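Local coordinates for antigen MTB48, Mycobacterial protein (Mycobacterium smegmatis, PDB 4WJ1) that is secreted by the ESX-1 type VII secretion system, is represented here by its N-terminal PE-PPE part, and is probably involved in DNA conjugation in the recipient strain, at residues Thr25-Pro30 with Gln167-Gly172; Ser200-Asp205 with Lys282-Gly287; Lys157-Gln162 with Gln215-Phe220; Glu68-Ala73 with Glu190-Ala195. All blocks are in the same frame, centred on the assembly; numbering follows the deposited sequence.

Contact 1 (Thr25-Pro30 with Gln167-Gly172); sequences TRPEGP and QSTLEG
R26 and P27 pass over one face of helix 154-178 with the backbones well apart: the CA atoms of P27 and T169 are 7.5 Å from each other, those of R26 and L170 7.9 Å. The loop 25-30 is extended here, and no hydrogen bond joins the two six-residue segments directly. The contact is carried by carbon. The pyrrolidine ring of P27 presents its far edge to the methyl of T169, with CG of P27 3.5 Å from CG2 of T169. CD of the same ring is 3.8 Å from that methyl. With OG1 of T169 beside the backbone N (chi1 -53°), CG2 is anti to it and meets the loop. R26 meets L170 one step along. Its straight start (chi1 179°) carries CD of R26 to CD2 of L170, 3.8 Å away. The bend at chi3 (56°) then turns the guanidinium away from L170, toward D64. Its NH2 forms a salt bridge with D64, and NH1 makes a weak hydrogen bond to the hydroxyl of Y166. That same hydroxyl is hydrogen-bonded to P27 O, so Y166 ties the loop backbone to the helix just before the segment. Around this patch R26 also touches W203 of helix 187-230 and F60 of helix 40-96, while L170 packs on F60, M206 and C210. The loop between helices 12-22 and 40-96 thus packs where side chains of helices 154-178, 187-230 and 40-96 come together, joining the PE part to the PPE part.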
loop_
_atom_site.group_PDB
_atom_site.type_symbol
_atom_site.label_atom_id
_atom_site.label_comp_id
_atom_site.label_asym_id
_atom_site.label_seq_id
_atom_site.Cartn_x
_atom_site.Cartn_y
_atom_site.Cartn_z
ATOM N N THR A 25 11.794 -10.933 0.749
ATOM C CA THR A 25 10.647 -10.884 -0.132
ATOM C C THR A 25 9.422 -10.427 0.615
ATOM O O THR A 25 9.071 -10.984 1.647
ATOM C CB THR A 25 10.380 -12.230 -0.759
ATOM O OG1 THR A 25 11.541 -12.619 -1.486
ATOM C CG2 THR A 25 9.211 -12.133 -1.724
ATOM N N ARG A 26 8.794 -9.384 0.098
ATOM C CA ARG A 26 7.521 -8.920 0.625
ATOM C C ARG A 26 6.425 -9.862 0.118
ATOM O O ARG A 26 6.377 -10.156 -1.073
ATOM C CB ARG A 26 7.261 -7.484 0.186
ATOM C CG ARG A 26 5.961 -6.904 0.661
ATOM C CD ARG A 26 5.913 -5.434 0.338
ATOM N NE ARG A 26 6.120 -5.171 -1.085
ATOM C CZ ARG A 26 5.130 -5.116 -1.975
ATOM N NH1 ARG A 26 3.878 -5.324 -1.583
ATOM N NH2 ARG A 26 5.381 -4.863 -3.253
ATOM N N PRO A 27 5.571 -10.372 1.024
ATOM C CA PRO A 27 4.500 -11.281 0.601
ATOM C C PRO A 27 3.591 -10.632 -0.425
ATOM O O PRO A 27 3.391 -9.413 -0.373
ATOM C CB PRO A 27 3.739 -11.565 1.898
ATOM C CG PRO A 27 4.752 -11.339 2.975
ATOM C CD PRO A 27 5.592 -10.194 2.487
ATOM N N GLU A 28 3.066 -11.439 -1.341
ATOM C CA GLU A 28 2.116 -10.980 -2.337
ATOM C C GLU A 28 0.937 -10.261 -1.696
ATOM O O GLU A 28 0.340 -10.762 -0.748
ATOM C CB GLU A 28 1.618 -12.161 -3.165
ATOM C CG GLU A 28 2.384 -12.371 -4.458
ATOM C CD GLU A 28 2.080 -11.295 -5.487
ATOM O OE1 GLU A 28 0.876 -11.060 -5.759
ATOM O OE2 GLU A 28 3.044 -10.683 -6.013
ATOM N N GLY A 29 0.608 -9.085 -2.225
ATOM C CA GLY A 29 -0.465 -8.263 -1.694
ATOM C C GLY A 29 -1.879 -8.704 -2.050
ATOM O O GLY A 29 -2.107 -9.776 -2.637
ATOM N N PRO A 30 -2.856 -7.870 -1.668
ATOM C CA PRO A 30 -4.291 -8.081 -1.866
ATOM C C PRO A 30 -4.655 -8.405 -3.299
ATOM O O PRO A 30 -4.025 -7.900 -4.226
ATOM C CB PRO A 30 -4.895 -6.742 -1.457
ATOM C CG PRO A 30 -3.962 -6.269 -0.395
ATOM C CD PRO A 30 -2.590 -6.684 -0.838
ATOM N N GLN A 167 -2.030 -5.029 6.547
ATOM C CA GLN A 167 -1.431 -4.010 7.377
ATOM C C GLN A 167 -0.378 -4.656 8.251
ATOM O O GLN A 167 0.758 -4.199 8.310
ATOM C CB GLN A 167 -2.481 -3.303 8.235
ATOM C CG GLN A 167 -1.918 -2.774 9.546
ATOM C CD GLN A 167 -2.655 -1.549 10.056
ATOM O OE1 GLN A 167 -3.857 -1.381 9.814
ATOM N NE2 GLN A 167 -1.926 -0.663 10.743
ATOM N N SER A 168 -0.746 -5.753 8.899
ATOM C CA SER A 168 0.190 -6.417 9.787
ATOM C C SER A 168 1.357 -7.017 8.992
ATOM O O SER A 168 2.454 -7.156 9.509
ATOM C CB SER A 168 -0.516 -7.496 10.600
ATOM O OG SER A 168 -0.411 -8.728 9.937
ATOM N N THR A 169 1.121 -7.368 7.732
ATOM C CA THR A 169 2.201 -7.860 6.891
ATOM C C THR A 169 3.262 -6.799 6.686
ATOM O O THR A 169 4.455 -7.062 6.832
ATOM C CB THR A 169 1.709 -8.294 5.513
ATOM O OG1 THR A 169 0.643 -9.228 5.657
ATOM C CG2 THR A 169 2.840 -8.962 4.771
ATOM N N LEU A 170 2.817 -5.601 6.321
ATOM C CA LEU A 170 3.734 -4.513 6.041
ATOM C C LEU A 170 4.437 -4.034 7.307
ATOM O O LEU A 170 5.617 -3.730 7.271
ATOM C CB LEU A 170 3.005 -3.361 5.370
ATOM C CG LEU A 170 2.523 -3.720 3.969
ATOM C CD1 LEU A 170 2.065 -2.487 3.227
ATOM C CD2 LEU A 170 3.581 -4.491 3.182
ATOM N N GLU A 171 3.729 -3.990 8.428
ATOM C CA GLU A 171 4.378 -3.677 9.698
ATOM C C GLU A 171 5.468 -4.696 9.988
ATOM O O GLU A 171 6.578 -4.346 10.395
ATOM C CB GLU A 171 3.361 -3.665 10.829
ATOM C CG GLU A 171 2.326 -2.581 10.681
ATOM C CD GLU A 171 1.271 -2.665 11.739
ATOM O OE1 GLU A 171 1.124 -3.757 12.335
ATOM O OE2 GLU A 171 0.596 -1.639 11.978
ATOM N N GLY A 172 5.147 -5.966 9.763
ATOM C CA GLY A 172 6.116 -7.032 9.931
ATOM C C GLY A 172 7.276 -6.855 8.974
ATOM O O GLY A 172 8.445 -7.014 9.335
#

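Contact 2 (Ser200-Asp205 with Lys282-Gly287); sequences STWWAD and KPPSIG
W202 NE1 is hydrogen-bonded to the carbonyl oxygen of G281, just ahead of segment 282-287, and also lies 3.1 Å from K282 O. The indole nitrogen therefore sits beside two consecutive backbone carbonyls. From there the loop folds over a face of the ring. P283 CA stands over the five-membered ring of W202, 3.5 Å from its centroid and 17° off the ring normal. P284 CD covers the same ring less squarely, 4.3 Å from the centroid. Both are CH-pi contacts. The ring of P283 spreads over the six-membered half, with its CB 3.6 Å from both CE2 and CZ2 of W202. P284 CD also packs against the start of the side chain, 3.8 Å from W202 CB. The indole stands out from helix 187-230 because CG of W202 is anti to the backbone N (chi1 173°). Its six-membered end packs on the next residue of the helix: CZ3 of W202 lies 3.4 Å above the ring plane of W203, over its centre. Residues K282 to P284 have the extended backbone of a polyproline II segment. Neither proline can give a backbone N-H, so the loop is held by the carbonyl of G281 and by C-H groups. The indole N-H suits the carbonyl, and its pi face suits the C-H groups. This lets the loop pack on the helix without strand or helix hydrogen bonds.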
loop_
_atom_site.group_PDB
_atom_site.type_symbol
_atom_site.label_atom_id
_atom_site.label_comp_id
_atom_site.label_asym_id
_atom_site.label_seq_id
_atom_site.Cartn_x
_atom_site.Cartn_y
_atom_site.Cartn_z
ATOM N N SER A 200 12.109 1.358 7.320
ATOM C CA SER A 200 11.360 0.568 8.288
ATOM C C SER A 200 10.119 1.309 8.797
ATOM O O SER A 200 9.040 0.746 8.895
ATOM C CB SER A 200 12.263 0.188 9.457
ATOM O OG SER A 200 11.501 -0.034 10.620
ATOM N N THR A 201 10.272 2.583 9.114
ATOM C CA THR A 201 9.157 3.357 9.618
ATOM C C THR A 201 8.128 3.583 8.526
ATOM O O THR A 201 6.930 3.652 8.785
ATOM C CB THR A 201 9.662 4.682 10.187
ATOM O OG1 THR A 201 10.161 4.425 11.497
ATOM C CG2 THR A 201 8.569 5.721 10.296
ATOM N N TRP A 202 8.605 3.683 7.293
ATOM C CA TRP A 202 7.730 3.967 6.181
ATOM C C TRP A 202 6.850 2.748 5.876
ATOM O O TRP A 202 5.672 2.878 5.578
ATOM C CB TRP A 202 8.551 4.369 4.970
ATOM C CG TRP A 202 7.772 4.534 3.720
ATOM C CD1 TRP A 202 7.151 5.661 3.285
ATOM C CD2 TRP A 202 7.552 3.539 2.718
ATOM N NE1 TRP A 202 6.544 5.430 2.069
ATOM C CE2 TRP A 202 6.775 4.131 1.702
ATOM C CE3 TRP A 202 7.932 2.200 2.584
ATOM C CZ2 TRP A 202 6.380 3.438 0.563
ATOM C CZ3 TRP A 202 7.536 1.507 1.450
ATOM C CH2 TRP A 202 6.770 2.131 0.451
ATOM N N TRP A 203 7.438 1.566 5.969
ATOM C CA TRP A 203 6.689 0.344 5.775
ATOM C C TRP A 203 5.549 0.263 6.782
ATOM O O TRP A 203 4.434 -0.096 6.425
ATOM C CB TRP A 203 7.601 -0.867 5.883
ATOM C CG TRP A 203 8.253 -1.210 4.590
ATOM C CD1 TRP A 203 9.585 -1.315 4.356
ATOM C CD2 TRP A 203 7.602 -1.508 3.342
ATOM N NE1 TRP A 203 9.817 -1.655 3.043
ATOM C CE2 TRP A 203 8.615 -1.782 2.398
ATOM C CE3 TRP A 203 6.260 -1.581 2.933
ATOM C CZ2 TRP A 203 8.335 -2.114 1.071
ATOM C CZ3 TRP A 203 5.986 -1.897 1.609
ATOM C CH2 TRP A 203 7.014 -2.167 0.698
ATOM N N ALA A 204 5.821 0.626 8.028
ATOM C CA ALA A 204 4.779 0.662 9.036
ATOM C C ALA A 204 3.697 1.671 8.659
ATOM O O ALA A 204 2.515 1.424 8.887
ATOM C CB ALA A 204 5.351 0.992 10.367
ATOM N N ASP A 205 4.092 2.800 8.083
ATOM C CA ASP A 205 3.108 3.770 7.592
ATOM C C ASP A 205 2.300 3.165 6.450
ATOM O O ASP A 205 1.092 3.362 6.361
ATOM C CB ASP A 205 3.782 5.069 7.129
ATOM C CG ASP A 205 4.535 5.767 8.254
ATOM O OD1 ASP A 205 4.296 5.408 9.428
ATOM O OD2 ASP A 205 5.362 6.672 7.974
ATOM N N LYS A 282 5.827 8.459 -1.179
ATOM C CA LYS A 282 6.897 7.625 -1.700
ATOM C C LYS A 282 7.801 7.159 -0.559
ATOM O O LYS A 282 7.849 7.791 0.502
ATOM C CB LYS A 282 7.708 8.405 -2.737
ATOM C CG LYS A 282 8.620 9.440 -2.104
ATOM C CD LYS A 282 9.256 10.389 -3.117
ATOM C CE LYS A 282 10.279 11.304 -2.426
ATOM N NZ LYS A 282 11.354 10.523 -1.692
ATOM N N PRO A 283 8.528 6.058 -0.768
ATOM C CA PRO A 283 9.494 5.604 0.239
ATOM C C PRO A 283 10.747 6.484 0.300
ATOM O O PRO A 283 11.021 7.247 -0.625
ATOM C CB PRO A 283 9.848 4.201 -0.240
ATOM C CG PRO A 283 9.719 4.293 -1.718
ATOM C CD PRO A 283 8.498 5.166 -1.936
ATOM N N PRO A 284 11.510 6.387 1.394
ATOM C CA PRO A 284 12.764 7.145 1.424
ATOM C C PRO A 284 13.801 6.468 0.540
ATOM O O PRO A 284 13.822 5.237 0.436
ATOM C CB PRO A 284 13.173 7.097 2.896
ATOM C CG PRO A 284 12.629 5.775 3.359
ATOM C CD PRO A 284 11.305 5.616 2.635
ATOM N N SER A 285 14.640 7.261 -0.110
ATOM C CA SER A 285 15.689 6.699 -0.938
ATOM C C SER A 285 17.010 6.978 -0.254
ATOM O O SER A 285 17.322 8.128 0.031
ATOM C CB SER A 285 15.657 7.290 -2.352
ATOM O OG SER A 285 14.397 7.073 -2.973
ATOM N N ILE A 286 17.772 5.930 0.042
ATOM C CA ILE A 286 19.097 6.124 0.623
ATOM C C ILE A 286 20.011 6.790 -0.394
ATOM O O ILE A 286 19.870 6.583 -1.603
ATOM C CB ILE A 286 19.726 4.798 1.075
ATOM C CG1 ILE A 286 20.928 5.067 1.976
ATOM C CG2 ILE A 286 20.126 3.965 -0.129
ATOM C CD1 ILE A 286 21.585 3.843 2.449
ATOM N N GLY A 287 20.946 7.597 0.087
ATOM C CA GLY A 287 21.871 8.263 -0.802
ATOM C C GLY A 287 23.117 7.447 -1.052
ATOM O O GLY A 287 23.260 6.785 -2.076
#

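Contact 3 (Lys157-Gln162 with Gln215-Phe220); sequences KYFRDQ and QEATTF
R160 begins its contact at CB, which sits 3.7 Å from the CB of A217. CG, anti to the backbone N, lies near both A217 CB and T218 OG1, 3.3 Å from the latter. The sharp fold at chi2 (-90°) keeps CD of R160 beside T218 OG1, also at 3.3 Å, and the bend at chi3 turns NE. NE faces back to its own helix and forms a salt bridge with D161 OD1 at 2.8 Å, approaching from above the carboxylate plane. The two segments belong to helices 154-178 and 187-230, the antiparallel hairpin of the PPE domain. Their local axes come within 8.8 Å at 157°, and the small A217 sits at the closest point, its CA 5.5 Å from that of R160. NH1 ends the chain. It donates to T218 OG1 over 2.9 Å in a nearly straight bond (162°), with the oxygen in the guanidinium plane. T218 OG1 in turn is hydrogen-bonded to A214 O, so the hydroxyl both accepts and donates. On the buried side, the ring of F159 turns its edge to A217, with CD1 4.1 Å from A217 CB. F159 also packs on M50 of helix 40-96.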
loop_
_atom_site.group_PDB
_atom_site.type_symbol
_atom_site.label_atom_id
_atom_site.label_comp_id
_atom_site.label_asym_id
_atom_site.label_seq_id
_atom_site.Cartn_x
_atom_site.Cartn_y
_atom_site.Cartn_z
ATOM N N LYS A 157 -16.140 -7.034 0.142
ATOM C CA LYS A 157 -15.881 -7.383 1.535
ATOM C C LYS A 157 -14.606 -8.207 1.660
ATOM O O LYS A 157 -13.865 -8.059 2.618
ATOM C CB LYS A 157 -17.069 -8.125 2.142
ATOM C CG LYS A 157 -18.214 -7.187 2.521
ATOM C CD LYS A 157 -19.522 -7.923 2.758
ATOM C CE LYS A 157 -20.602 -6.956 3.228
ATOM N NZ LYS A 157 -21.980 -7.520 3.054
ATOM N N TYR A 158 -14.325 -9.057 0.682
ATOM C CA TYR A 158 -13.108 -9.841 0.751
ATOM C C TYR A 158 -11.875 -8.936 0.525
ATOM O O TYR A 158 -10.840 -9.086 1.173
ATOM C CB TYR A 158 -13.139 -10.960 -0.268
ATOM C CG TYR A 158 -12.027 -11.934 -0.062
ATOM C CD1 TYR A 158 -11.722 -12.387 1.210
ATOM C CD2 TYR A 158 -11.276 -12.409 -1.136
ATOM C CE1 TYR A 158 -10.692 -13.284 1.416
ATOM C CE2 TYR A 158 -10.243 -13.302 -0.940
ATOM C CZ TYR A 158 -9.960 -13.742 0.341
ATOM O OH TYR A 158 -8.938 -14.641 0.543
ATOM N N PHE A 159 -12.021 -8.021 -0.426
ATOM C CA PHE A 159 -11.052 -6.994 -0.730
ATOM C C PHE A 159 -10.743 -6.230 0.544
ATOM O O PHE A 159 -9.581 -6.037 0.898
ATOM C CB PHE A 159 -11.621 -6.090 -1.839
ATOM C CG PHE A 159 -10.877 -4.773 -2.055
ATOM C CD1 PHE A 159 -11.212 -3.640 -1.328
ATOM C CD2 PHE A 159 -9.915 -4.656 -3.053
ATOM C CE1 PHE A 159 -10.576 -2.432 -1.560
ATOM C CE2 PHE A 159 -9.269 -3.455 -3.287
ATOM C CZ PHE A 159 -9.596 -2.339 -2.536
ATOM N N ARG A 160 -11.797 -5.838 1.253
ATOM C CA ARG A 160 -11.636 -5.127 2.509
ATOM C C ARG A 160 -10.843 -5.972 3.497
ATOM O O ARG A 160 -9.895 -5.500 4.102
ATOM C CB ARG A 160 -12.996 -4.749 3.090
ATOM C CG ARG A 160 -12.936 -3.934 4.368
ATOM C CD ARG A 160 -12.927 -4.816 5.613
ATOM N NE ARG A 160 -13.907 -5.893 5.523
ATOM C CZ ARG A 160 -15.192 -5.750 5.833
ATOM N NH1 ARG A 160 -15.640 -4.568 6.243
ATOM N NH2 ARG A 160 -16.027 -6.781 5.728
ATOM N N ASP A 161 -11.234 -7.226 3.665
ATOM C CA ASP A 161 -10.521 -8.114 4.573
ATOM C C ASP A 161 -9.052 -8.253 4.177
ATOM O O ASP A 161 -8.168 -8.279 5.036
ATOM C CB ASP A 161 -11.177 -9.497 4.599
ATOM C CG ASP A 161 -12.569 -9.488 5.214
ATOM O OD1 ASP A 161 -12.958 -8.487 5.843
ATOM O OD2 ASP A 161 -13.276 -10.504 5.077
ATOM N N GLN A 162 -8.786 -8.351 2.877
ATOM C CA GLN A 162 -7.425 -8.585 2.427
ATOM C C GLN A 162 -6.506 -7.403 2.726
ATOM O O GLN A 162 -5.352 -7.576 3.094
ATOM C CB GLN A 162 -7.399 -8.874 0.934
ATOM C CG GLN A 162 -7.961 -10.206 0.528
ATOM C CD GLN A 162 -7.722 -10.466 -0.926
ATOM O OE1 GLN A 162 -6.779 -11.148 -1.277
ATOM N NE2 GLN A 162 -8.568 -9.898 -1.791
ATOM N N GLN A 215 -10.695 0.667 5.954
ATOM C CA GLN A 215 -11.757 1.445 6.586
ATOM C C GLN A 215 -12.637 2.080 5.518
ATOM O O GLN A 215 -13.863 2.087 5.639
ATOM C CB GLN A 215 -11.189 2.519 7.521
ATOM C CG GLN A 215 -10.598 1.966 8.824
ATOM C CD GLN A 215 -9.935 3.048 9.704
ATOM O OE1 GLN A 215 -9.257 3.962 9.205
ATOM N NE2 GLN A 215 -10.124 2.933 11.020
ATOM N N GLU A 216 -12.012 2.598 4.464
ATOM C CA GLU A 216 -12.760 3.185 3.364
ATOM C C GLU A 216 -13.660 2.128 2.717
ATOM O O GLU A 216 -14.830 2.385 2.445
ATOM C CB GLU A 216 -11.813 3.804 2.337
ATOM C CG GLU A 216 -10.966 4.981 2.871
ATOM C CD GLU A 216 -11.807 6.021 3.614
ATOM O OE1 GLU A 216 -12.301 6.962 2.962
ATOM O OE2 GLU A 216 -11.978 5.903 4.847
ATOM N N ALA A 217 -13.119 0.933 2.498
ATOM C CA ALA A 217 -13.894 -0.158 1.918
ATOM C C ALA A 217 -15.028 -0.571 2.862
ATOM O O ALA A 217 -16.148 -0.831 2.421
ATOM C CB ALA A 217 -12.992 -1.359 1.600
ATOM N N THR A 218 -14.728 -0.625 4.156
ATOM C CA THR A 218 -15.737 -0.917 5.164
ATOM C C THR A 218 -16.868 0.096 5.094
ATOM O O THR A 218 -18.047 -0.246 5.145
ATOM C CB THR A 218 -15.135 -0.903 6.572
ATOM O OG1 THR A 218 -14.279 -2.041 6.736
ATOM C CG2 THR A 218 -16.236 -0.932 7.628
ATOM N N THR A 219 -16.499 1.357 4.970
ATOM C CA THR A 219 -17.479 2.421 4.860
ATOM C C THR A 219 -18.398 2.177 3.667
ATOM O O THR A 219 -19.611 2.339 3.762
ATOM C CB THR A 219 -16.769 3.770 4.754
ATOM O OG1 THR A 219 -16.223 4.077 6.039
ATOM C CG2 THR A 219 -17.730 4.874 4.348
ATOM N N PHE A 220 -17.807 1.740 2.561
ATOM C CA PHE A 220 -18.547 1.436 1.351
ATOM C C PHE A 220 -19.477 0.218 1.525
ATOM O O PHE A 220 -20.673 0.320 1.285
ATOM C CB PHE A 220 -17.555 1.214 0.212
ATOM C CG PHE A 220 -18.177 0.770 -1.078
ATOM C CD1 PHE A 220 -19.346 1.338 -1.539
ATOM C CD2 PHE A 220 -17.557 -0.187 -1.853
ATOM C CE1 PHE A 220 -19.897 0.949 -2.732
ATOM C CE2 PHE A 220 -18.107 -0.580 -3.052
ATOM C CZ PHE A 220 -19.283 -0.011 -3.488
#

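Contact 4 (Glu68-Ala73 with Glu190-Ala195); sequences ERIAAA and ETCAEA
I70 and C192 are the nearest CA pair between segments 68-73 and 190-195, 7.7 Å apart, on helix 40-96 and helix 187-230. No hydrogen bond crosses between the segments. I70 carries the contact from its side, and its two branches meet different partners. The methyl CG2, anti to the backbone N, touches the sulfur of C192, with CG2 of I70 4.2 Å from C192 SG. The longer branch reaches on to the next turn. There CD1 of I70 lies 4.1 Å from A195 O and 4.4 Å from A195 CB. C192 points at the partner helix, and its anti chi1 (-170°) brings SG to the methyl. A195, three residues on, adds a small methyl on the same helix face. All three residues are buried. I70 extends the packing to Q196 and L199 of helix 187-230 and to C22 of helix 12-22. C192 also packs on W184. By its sequence, that tryptophan begins the WxG turn between helices 154-178 and 187-230. Loose apolar packing of this kind, between a PE helix and a PPE helix, is consistent with the PE-PPE helical bundle, here built from one continuous chain.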
loop_
_atom_site.group_PDB
_atom_site.type_symbol
_atom_site.label_atom_id
_atom_site.label_comp_id
_atom_site.label_asym_id
_atom_site.label_seq_id
_atom_site.Cartn_x
_atom_site.Cartn_y
_atom_site.Cartn_z
ATOM N N GLU A 68 16.140 -2.910 -1.812
ATOM C CA GLU A 68 17.225 -3.425 -2.634
ATOM C C GLU A 68 18.375 -2.431 -2.738
ATOM O O GLU A 68 19.521 -2.837 -2.860
ATOM C CB GLU A 68 16.711 -3.775 -4.025
ATOM C CG GLU A 68 15.685 -4.892 -4.014
ATOM C CD GLU A 68 14.868 -4.931 -5.283
ATOM O OE1 GLU A 68 13.771 -5.535 -5.258
ATOM O OE2 GLU A 68 15.330 -4.354 -6.297
ATOM N N ARG A 69 18.063 -1.138 -2.696
ATOM C CA ARG A 69 19.094 -0.116 -2.796
ATOM C C ARG A 69 19.925 -0.063 -1.518
ATOM O O ARG A 69 21.150 0.040 -1.576
ATOM C CB ARG A 69 18.482 1.252 -3.099
ATOM C CG ARG A 69 17.775 1.297 -4.438
ATOM C CD ARG A 69 17.323 2.695 -4.808
ATOM N NE ARG A 69 18.473 3.558 -5.019
ATOM C CZ ARG A 69 18.862 4.508 -4.177
ATOM N NH1 ARG A 69 18.176 4.735 -3.063
ATOM N NH2 ARG A 69 19.931 5.240 -4.458
ATOM N N ILE A 70 19.261 -0.164 -0.371
ATOM C CA ILE A 70 19.964 -0.227 0.898
ATOM C C ILE A 70 20.866 -1.452 0.921
ATOM O O ILE A 70 22.012 -1.370 1.353
ATOM C CB ILE A 70 19.002 -0.268 2.090
ATOM C CG1 ILE A 70 18.203 1.034 2.156
ATOM C CG2 ILE A 70 19.763 -0.514 3.394
ATOM C CD1 ILE A 70 17.403 1.177 3.421
ATOM N N ALA A 71 20.362 -2.577 0.426
ATOM C CA ALA A 71 21.169 -3.799 0.360
ATOM C C ALA A 71 22.418 -3.560 -0.466
ATOM O O ALA A 71 23.508 -3.968 -0.097
ATOM C CB ALA A 71 20.375 -4.955 -0.235
ATOM N N ALA A 72 22.243 -2.898 -1.599
ATOM C CA ALA A 72 23.337 -2.696 -2.519
ATOM C C ALA A 72 24.356 -1.735 -1.908
ATOM O O ALA A 72 25.561 -1.912 -2.068
ATOM C CB ALA A 72 22.819 -2.171 -3.846
ATOM N N ALA A 73 23.855 -0.734 -1.197
ATOM C CA ALA A 73 24.703 0.247 -0.541
ATOM C C ALA A 73 25.533 -0.444 0.527
ATOM O O ALA A 73 26.729 -0.193 0.659
ATOM C CB ALA A 73 23.868 1.348 0.055
ATOM N N GLU A 190 26.134 4.496 11.026
ATOM C CA GLU A 190 25.064 5.334 11.557
ATOM C C GLU A 190 24.162 5.873 10.454
ATOM O O GLU A 190 22.945 5.915 10.619
ATOM C CB GLU A 190 25.625 6.487 12.367
ATOM C CG GLU A 190 26.293 6.056 13.661
ATOM C CD GLU A 190 27.300 7.078 14.179
ATOM O OE1 GLU A 190 28.210 6.669 14.933
ATOM O OE2 GLU A 190 27.184 8.281 13.831
ATOM N N THR A 191 24.751 6.272 9.330
ATOM C CA THR A 191 23.981 6.793 8.208
ATOM C C THR A 191 23.041 5.720 7.676
ATOM O O THR A 191 21.869 5.973 7.392
ATOM C CB THR A 191 24.896 7.281 7.064
ATOM O OG1 THR A 191 25.688 8.384 7.518
ATOM C CG2 THR A 191 24.075 7.727 5.866
ATOM N N CYS A 192 23.569 4.513 7.554
ATOM C CA CYS A 192 22.809 3.417 6.996
ATOM C C CYS A 192 21.689 3.000 7.947
ATOM O O CYS A 192 20.556 2.752 7.513
ATOM C CB CYS A 192 23.730 2.239 6.685
ATOM S SG CYS A 192 22.912 0.965 5.721
ATOM N N ALA A 193 22.005 2.941 9.240
ATOM C CA ALA A 193 21.007 2.651 10.261
ATOM C C ALA A 193 19.869 3.664 10.194
ATOM O O ALA A 193 18.694 3.323 10.344
ATOM C CB ALA A 193 21.630 2.648 11.631
ATOM N N GLU A 194 20.228 4.911 9.944
ATOM C CA GLU A 194 19.249 5.977 9.808
ATOM C C GLU A 194 18.345 5.755 8.588
ATOM O O GLU A 194 17.128 5.947 8.652
ATOM C CB GLU A 194 19.962 7.333 9.722
ATOM C CG GLU A 194 19.021 8.521 9.745
ATOM C CD GLU A 194 18.138 8.564 10.984
ATOM O OE1 GLU A 194 18.545 8.022 12.034
ATOM O OE2 GLU A 194 17.027 9.135 10.903
ATOM N N ALA A 195 18.950 5.332 7.484
ATOM C CA ALA A 195 18.226 5.117 6.246
ATOM C C ALA A 195 17.256 3.971 6.460
ATOM O O ALA A 195 16.095 4.012 6.036
ATOM C CB ALA A 195 19.190 4.814 5.101
#

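Overall arrangement
Contact 4 is buried and mainly apolar, with no hydrogen bond across it, while contacts 1, 2 and 3 are only partly buried. Contacts 1 and 4 join the PE part to the PPE part; contacts 2 and 3 lie within the PPE part. Contacts 2, 3 and 4 all use helix 187-230, and contacts 3 and 4 are about 35 Å apart between centres. Contacts 1 and 3 share helix 154-178. Contact 2 touches contact 4 through I286, which packs on A195 and A73 and whose O probably accepts a hydrogen bond from R69 NH1. It touches contact 1 through W203. Both loop contacts use proline, with an arginine chain beside it in contact 1, whereas contact 3 adds a charged side chain to its apolar base.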